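PDB 5IZT: outer surface protein from Borrelia burgdorferi, which is of unknown function but belongs to the Borrelia CRASP-1-like family of outer surface proteins, some of which bind complement regulators. Local coordinates for residues E309-D314 and T326-E331; I295-A300 and N337-K342. All blocks are in the same frame, centred on the assembly; numbering follows the deposited sequence.

Contact 1: residues E309-D314 and T326-E331; sequences EIFNQD and TMKLKE
Phe311 and Lys328 meet with matching first torsions: in each, CG stands anti to the carbonyl carbon and beside the backbone N (chi1 -64° and -67°), which sends both side chains into the gap between the helices. The Lys328 chain then runs extended as far as CE and bends only at its last torsion. It crosses the Phe311 side chain at about a right angle and lays its aliphatic part over one ring face. CD is the atom that does most of the touching. It stands 3.5 Å above the plane of the Phe311 ring, over its centre and only 7° off the normal, as a well-formed CH-pi contact; its nearest ring atom is CD1 of Phe311, at 3.6 Å. Lys328 CB lies on the same side of the ring plane, out toward the CD2/CE2 edge, 3.8 Å from Phe311 CD2. The ammonium lies farther out: Lys328 NZ is 5.3 Å from the Phe311 ring centroid, so any cation-pi attraction is weak. The carboxylate of Asp314 has the opposite charge, but its OD2 is 6.9 Å from Lys328 NZ, too far for a salt bridge. No hydrogen bond crosses between the segments. This is surface packing near the turn of a helical hairpin, where helices 280-316 and 322-359 run side by side with the CA atoms of Phe311 and Lys328 7.8 Å apart. Phe325 and Leu332 of helix 322-359 also pack on Phe311, and helix 179-197 lies alongside, with its Lys184 against Leu329.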
loop_
_atom_site.group_PDB
_atom_site.type_symbol
_atom_site.label_atom_id
_atom_site.label_comp_id
_atom_site.label_asym_id
_atom_site.label_seq_id
_atom_site.Cartn_x
_atom_site.Cartn_y
_atom_site.Cartn_z
ATOM N N GLU A 309 2.687 -18.870 14.155
ATOM C CA GLU A 309 2.815 -19.266 15.553
ATOM C C GLU A 309 1.708 -20.229 15.969
ATOM O O GLU A 309 1.954 -21.161 16.741
ATOM C CB GLU A 309 2.809 -18.024 16.450
ATOM N N ILE A 310 0.480 -20.013 15.480
ATOM C CA ILE A 310 -0.636 -20.899 15.821
ATOM C C ILE A 310 -0.409 -22.293 15.246
ATOM O O ILE A 310 -0.529 -23.309 15.949
ATOM C CB ILE A 310 -1.958 -20.288 15.324
ATOM C CG1 ILE A 310 -2.312 -19.058 16.153
ATOM C CG2 ILE A 310 -3.104 -21.290 15.421
ATOM C CD1 ILE A 310 -3.395 -18.217 15.498
ATOM N N PHE A 311 -0.070 -22.365 13.958
ATOM C CA PHE A 311 0.176 -23.670 13.345
ATOM C C PHE A 311 1.353 -24.355 14.009
ATOM O O PHE A 311 1.369 -25.581 14.154
ATOM C CB PHE A 311 0.445 -23.500 11.847
ATOM C CG PHE A 311 -0.727 -22.951 11.083
ATOM C CD1 PHE A 311 -2.024 -23.237 11.482
ATOM C CD2 PHE A 311 -0.532 -22.162 9.959
ATOM C CE1 PHE A 311 -3.104 -22.740 10.779
ATOM C CE2 PHE A 311 -1.608 -21.657 9.248
ATOM C CZ PHE A 311 -2.897 -21.950 9.662
ATOM N N ASN A 312 2.358 -23.574 14.408
ATOM C CA ASN A 312 3.523 -24.133 15.086
ATOM C C ASN A 312 3.118 -24.827 16.381
ATOM O O ASN A 312 3.574 -25.941 16.672
ATOM C CB ASN A 312 4.527 -23.003 15.350
ATOM C CG ASN A 312 5.835 -23.494 15.902
ATOM O OD1 ASN A 312 6.243 -23.114 17.000
ATOM N ND2 ASN A 312 6.510 -24.345 15.141
ATOM N N GLN A 313 2.244 -24.196 17.170
ATOM C CA GLN A 313 1.791 -24.848 18.403
ATOM C C GLN A 313 0.878 -26.041 18.127
ATOM O O GLN A 313 0.940 -27.048 18.852
ATOM C CB GLN A 313 1.104 -23.822 19.290
ATOM C CG GLN A 313 2.091 -22.819 19.841
ATOM C CD GLN A 313 3.126 -23.440 20.754
ATOM O OE1 GLN A 313 2.846 -24.407 21.468
ATOM N NE2 GLN A 313 4.332 -22.876 20.748
ATOM N N ASP A 314 0.052 -25.969 17.080
ATOM C CA ASP A 314 -0.698 -27.145 16.643
ATOM C C ASP A 314 0.246 -28.294 16.311
ATOM O O ASP A 314 0.000 -29.454 16.675
ATOM C CB ASP A 314 -1.534 -26.794 15.412
ATOM C CG ASP A 314 -2.705 -25.920 15.741
ATOM O OD1 ASP A 314 -2.957 -25.715 16.948
ATOM O OD2 ASP A 314 -3.357 -25.430 14.789
ATOM N N THR A 326 4.024 -28.187 6.781
ATOM C CA THR A 326 4.641 -27.772 5.525
ATOM C C THR A 326 3.613 -27.201 4.549
ATOM O O THR A 326 3.826 -26.131 3.966
ATOM C CB THR A 326 5.365 -28.962 4.897
ATOM O OG1 THR A 326 6.374 -29.404 5.796
ATOM C CG2 THR A 326 6.001 -28.572 3.581
ATOM N N MET A 327 2.491 -27.908 4.354
ATOM C CA MET A 327 1.460 -27.412 3.440
ATOM C C MET A 327 0.936 -26.046 3.869
ATOM O O MET A 327 0.713 -25.162 3.034
ATOM C CB MET A 327 0.309 -28.420 3.358
ATOM C CG MET A 327 -0.946 -27.898 2.642
ATOM S SD MET A 327 -2.215 -29.174 2.416
ATOM C CE MET A 327 -1.390 -30.222 1.218
ATOM N N LYS A 328 0.725 -25.843 5.164
ATOM C CA LYS A 328 0.232 -24.539 5.603
ATOM C C LYS A 328 1.282 -23.451 5.401
ATOM O O LYS A 328 0.943 -22.321 5.033
ATOM C CB LYS A 328 -0.223 -24.615 7.063
ATOM C CG LYS A 328 -1.471 -25.497 7.251
ATOM C CD LYS A 328 -1.908 -25.584 8.707
ATOM C CE LYS A 328 -2.945 -26.695 8.910
ATOM N NZ LYS A 328 -4.140 -26.542 8.028
ATOM N N LEU A 329 2.560 -23.764 5.645
ATOM C CA LEU A 329 3.620 -22.774 5.432
ATOM C C LEU A 329 3.776 -22.429 3.952
ATOM O O LEU A 329 4.006 -21.262 3.598
ATOM C CB LEU A 329 4.948 -23.301 5.985
ATOM C CG LEU A 329 5.066 -23.362 7.511
ATOM C CD1 LEU A 329 6.329 -24.150 7.903
ATOM C CD2 LEU A 329 5.121 -21.954 8.079
ATOM N N LYS A 330 3.677 -23.433 3.075
ATOM C CA LYS A 330 3.686 -23.167 1.639
ATOM C C LYS A 330 2.536 -22.247 1.245
ATOM O O LYS A 330 2.721 -21.309 0.458
ATOM C CB LYS A 330 3.605 -24.486 0.852
ATOM C CG LYS A 330 4.816 -25.409 0.964
ATOM C CD LYS A 330 4.645 -26.612 0.018
ATOM C CE LYS A 330 5.706 -27.695 0.211
ATOM N NZ LYS A 330 7.101 -27.166 0.259
ATOM N N GLU A 331 1.345 -22.484 1.802
ATOM C CA GLU A 331 0.196 -21.635 1.485
ATOM C C GLU A 331 0.395 -20.215 2.001
ATOM O O GLU A 331 0.074 -19.243 1.299
ATOM C CB GLU A 331 -1.085 -22.246 2.062
ATOM C CG GLU A 331 -1.630 -23.381 1.200
ATOM C CD GLU A 331 -2.656 -24.270 1.896
ATOM O OE1 GLU A 331 -3.192 -23.873 2.957
ATOM O OE2 GLU A 331 -2.923 -25.376 1.369
#

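Contact 2: residues I295-A300 and N337-K342; sequences ISFELA and NQILDK
Ile339 CD1 is the bump that fills the shallow place left by a small residue: it rests 3.7 Å from Ala300 CB, settled between two side chains one helical turn apart. The other is Phe297, whose CD1 is 3.8 Å from Ile339 CD1. The CG1 branch of Ile339 lies between the backbone N and the carbonyl carbon (chi1 67°), which directs the methyl at the facing helix. The Phe297 ring fits in return against neighbouring Ile339 and Leu340, crossing the Ile339 side chain at about a right angle. Leu340 CD2 meets the ring at its edge, near its plane, 3.7 Å from Phe297 CE1, while Ile339 CG1 is 4.0 Å from that same CE1. The setting is antiparallel packing in a helical bundle: the two segments run at 157° to each other and their axes approach to 10.4 Å. At Phe297 and Ile339 the CA atoms are 6.3 Å apart. The interface is apolar, with no hydrogen bond between the segments. Beyond them, Ala391 of helix 366-395 packs on Ile339, and Glu194 of helix 179-197 touches both Phe297 and Leu340. Arg343, just past the second segment, forms a cation-pi interaction with the Phe297 ring.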
loop_
_atom_site.group_PDB
_atom_site.type_symbol
_atom_site.label_atom_id
_atom_site.label_comp_id
_atom_site.label_asym_id
_atom_site.label_seq_id
_atom_site.Cartn_x
_atom_site.Cartn_y
_atom_site.Cartn_z
ATOM N N ILE A 295 -2.535 -0.422 3.801
ATOM C CA ILE A 295 -3.125 -0.818 5.071
ATOM C C ILE A 295 -3.349 -2.322 5.089
ATOM O O ILE A 295 -2.991 -3.009 6.055
ATOM C CB ILE A 295 -4.434 -0.051 5.314
ATOM C CG1 ILE A 295 -4.116 1.435 5.583
ATOM C CG2 ILE A 295 -5.203 -0.701 6.464
ATOM C CD1 ILE A 295 -5.343 2.359 5.569
ATOM N N SER A 296 -3.951 -2.856 4.022
ATOM C CA SER A 296 -4.182 -4.303 3.962
ATOM C C SER A 296 -2.873 -5.071 3.952
ATOM O O SER A 296 -2.780 -6.146 4.553
ATOM C CB SER A 296 -4.995 -4.677 2.725
ATOM O OG SER A 296 -6.349 -4.255 2.835
ATOM N N PHE A 297 -1.881 -4.572 3.210
ATOM C CA PHE A 297 -0.560 -5.205 3.168
ATOM C C PHE A 297 0.021 -5.356 4.571
ATOM O O PHE A 297 0.469 -6.444 4.958
ATOM C CB PHE A 297 0.367 -4.374 2.268
ATOM C CG PHE A 297 1.784 -4.849 2.226
ATOM C CD1 PHE A 297 2.141 -5.950 1.446
ATOM C CD2 PHE A 297 2.765 -4.195 2.935
ATOM C CE1 PHE A 297 3.466 -6.377 1.387
ATOM C CE2 PHE A 297 4.102 -4.624 2.888
ATOM C CZ PHE A 297 4.443 -5.722 2.122
ATOM N N GLU A 298 0.004 -4.279 5.363
ATOM C CA GLU A 298 0.586 -4.350 6.704
ATOM C C GLU A 298 -0.208 -5.278 7.619
ATOM O O GLU A 298 0.374 -5.988 8.455
ATOM C CB GLU A 298 0.684 -2.940 7.306
ATOM C CG GLU A 298 1.718 -2.059 6.605
ATOM C CD GLU A 298 1.838 -0.657 7.201
ATOM O OE1 GLU A 298 1.346 -0.420 8.326
ATOM O OE2 GLU A 298 2.425 0.215 6.520
ATOM N N LEU A 299 -1.539 -5.258 7.520
ATOM C CA LEU A 299 -2.345 -6.170 8.331
ATOM C C LEU A 299 -2.088 -7.628 7.940
ATOM O O LEU A 299 -2.080 -8.520 8.797
ATOM C CB LEU A 299 -3.834 -5.822 8.196
ATOM C CG LEU A 299 -4.340 -4.526 8.845
ATOM C CD1 LEU A 299 -5.729 -4.216 8.352
ATOM C CD2 LEU A 299 -4.339 -4.638 10.380
ATOM N N ALA A 300 -1.857 -7.880 6.652
ATOM C CA ALA A 300 -1.610 -9.240 6.185
ATOM C C ALA A 300 -0.274 -9.762 6.692
ATOM O O ALA A 300 -0.147 -10.948 7.028
ATOM C CB ALA A 300 -1.674 -9.287 4.655
ATOM N N ASN A 337 3.669 -13.902 -1.186
ATOM C CA ASN A 337 4.107 -13.525 -2.530
ATOM C C ASN A 337 3.045 -12.724 -3.265
ATOM O O ASN A 337 3.367 -11.803 -4.031
ATOM C CB ASN A 337 4.455 -14.767 -3.343
ATOM C CG ASN A 337 5.777 -15.360 -2.946
ATOM O OD1 ASN A 337 6.615 -14.686 -2.352
ATOM N ND2 ASN A 337 5.975 -16.621 -3.274
ATOM N N GLN A 338 1.778 -13.074 -3.059
ATOM C CA GLN A 338 0.690 -12.382 -3.730
ATOM C C GLN A 338 0.545 -10.948 -3.234
ATOM O O GLN A 338 0.368 -10.035 -4.045
ATOM C CB GLN A 338 -0.615 -13.148 -3.535
ATOM C CG GLN A 338 -1.824 -12.360 -4.013
ATOM C CD GLN A 338 -3.033 -13.220 -4.274
ATOM O OE1 GLN A 338 -3.007 -14.434 -4.064
ATOM N NE2 GLN A 338 -4.107 -12.593 -4.733
ATOM N N ILE A 339 0.603 -10.717 -1.915
ATOM C CA ILE A 339 0.458 -9.342 -1.436
ATOM C C ILE A 339 1.674 -8.515 -1.830
ATOM O O ILE A 339 1.555 -7.328 -2.152
ATOM C CB ILE A 339 0.194 -9.285 0.088
ATOM C CG1 ILE A 339 1.395 -9.753 0.905
ATOM C CG2 ILE A 339 -1.011 -10.129 0.459
ATOM C CD1 ILE A 339 1.220 -9.552 2.438
ATOM N N LEU A 340 2.863 -9.127 -1.833
ATOM C CA LEU A 340 4.046 -8.404 -2.292
ATOM C C LEU A 340 3.920 -8.029 -3.758
ATOM O O LEU A 340 4.281 -6.914 -4.165
ATOM C CB LEU A 340 5.298 -9.253 -2.076
ATOM C CG LEU A 340 5.763 -9.306 -0.633
ATOM C CD1 LEU A 340 6.814 -10.423 -0.484
ATOM C CD2 LEU A 340 6.346 -7.939 -0.276
ATOM N N ASP A 341 3.422 -8.956 -4.569
ATOM C CA ASP A 341 3.332 -8.715 -6.003
ATOM C C ASP A 341 2.272 -7.670 -6.331
ATOM O O ASP A 341 2.461 -6.842 -7.236
ATOM C CB ASP A 341 3.014 -10.023 -6.718
ATOM C CG ASP A 341 2.728 -9.819 -8.189
ATOM O OD1 ASP A 341 3.672 -9.487 -8.934
ATOM O OD2 ASP A 341 1.562 -9.986 -8.598
ATOM N N LYS A 342 1.139 -7.702 -5.627
ATOM C CA LYS A 342 0.080 -6.746 -5.939
ATOM C C LYS A 342 0.356 -5.379 -5.335
ATOM O O LYS A 342 -0.015 -4.362 -5.939
ATOM C CB LYS A 342 -1.275 -7.290 -5.492
ATOM C CG LYS A 342 -1.692 -8.535 -6.251
ATOM C CD LYS A 342 -1.873 -8.231 -7.731
ATOM C CE LYS A 342 -2.278 -9.470 -8.530
ATOM N NZ LYS A 342 -2.552 -9.087 -9.958
#

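How the contacts relate
Followed from the N terminus, the chain passes along helix 280-316, first through residues 295-300 of contact 2, then through residues 309-314 of contact 1 near the end of that helix. After the short turn it comes back along helix 322-359, meeting residues 326-331 first and 337-342 later. Contact 1 thus closes the short inner loop, and contact 2 a longer one around it; they nest and do not cross. Both tie the same two helices into a hairpin, at places whose centres are 19 Å apart and whose nearest atoms are about 7 Å apart. Contact 1 lies at the surface toward the turn; contact 2 is buried, its centre about 7 Å from the centre of the folded chain.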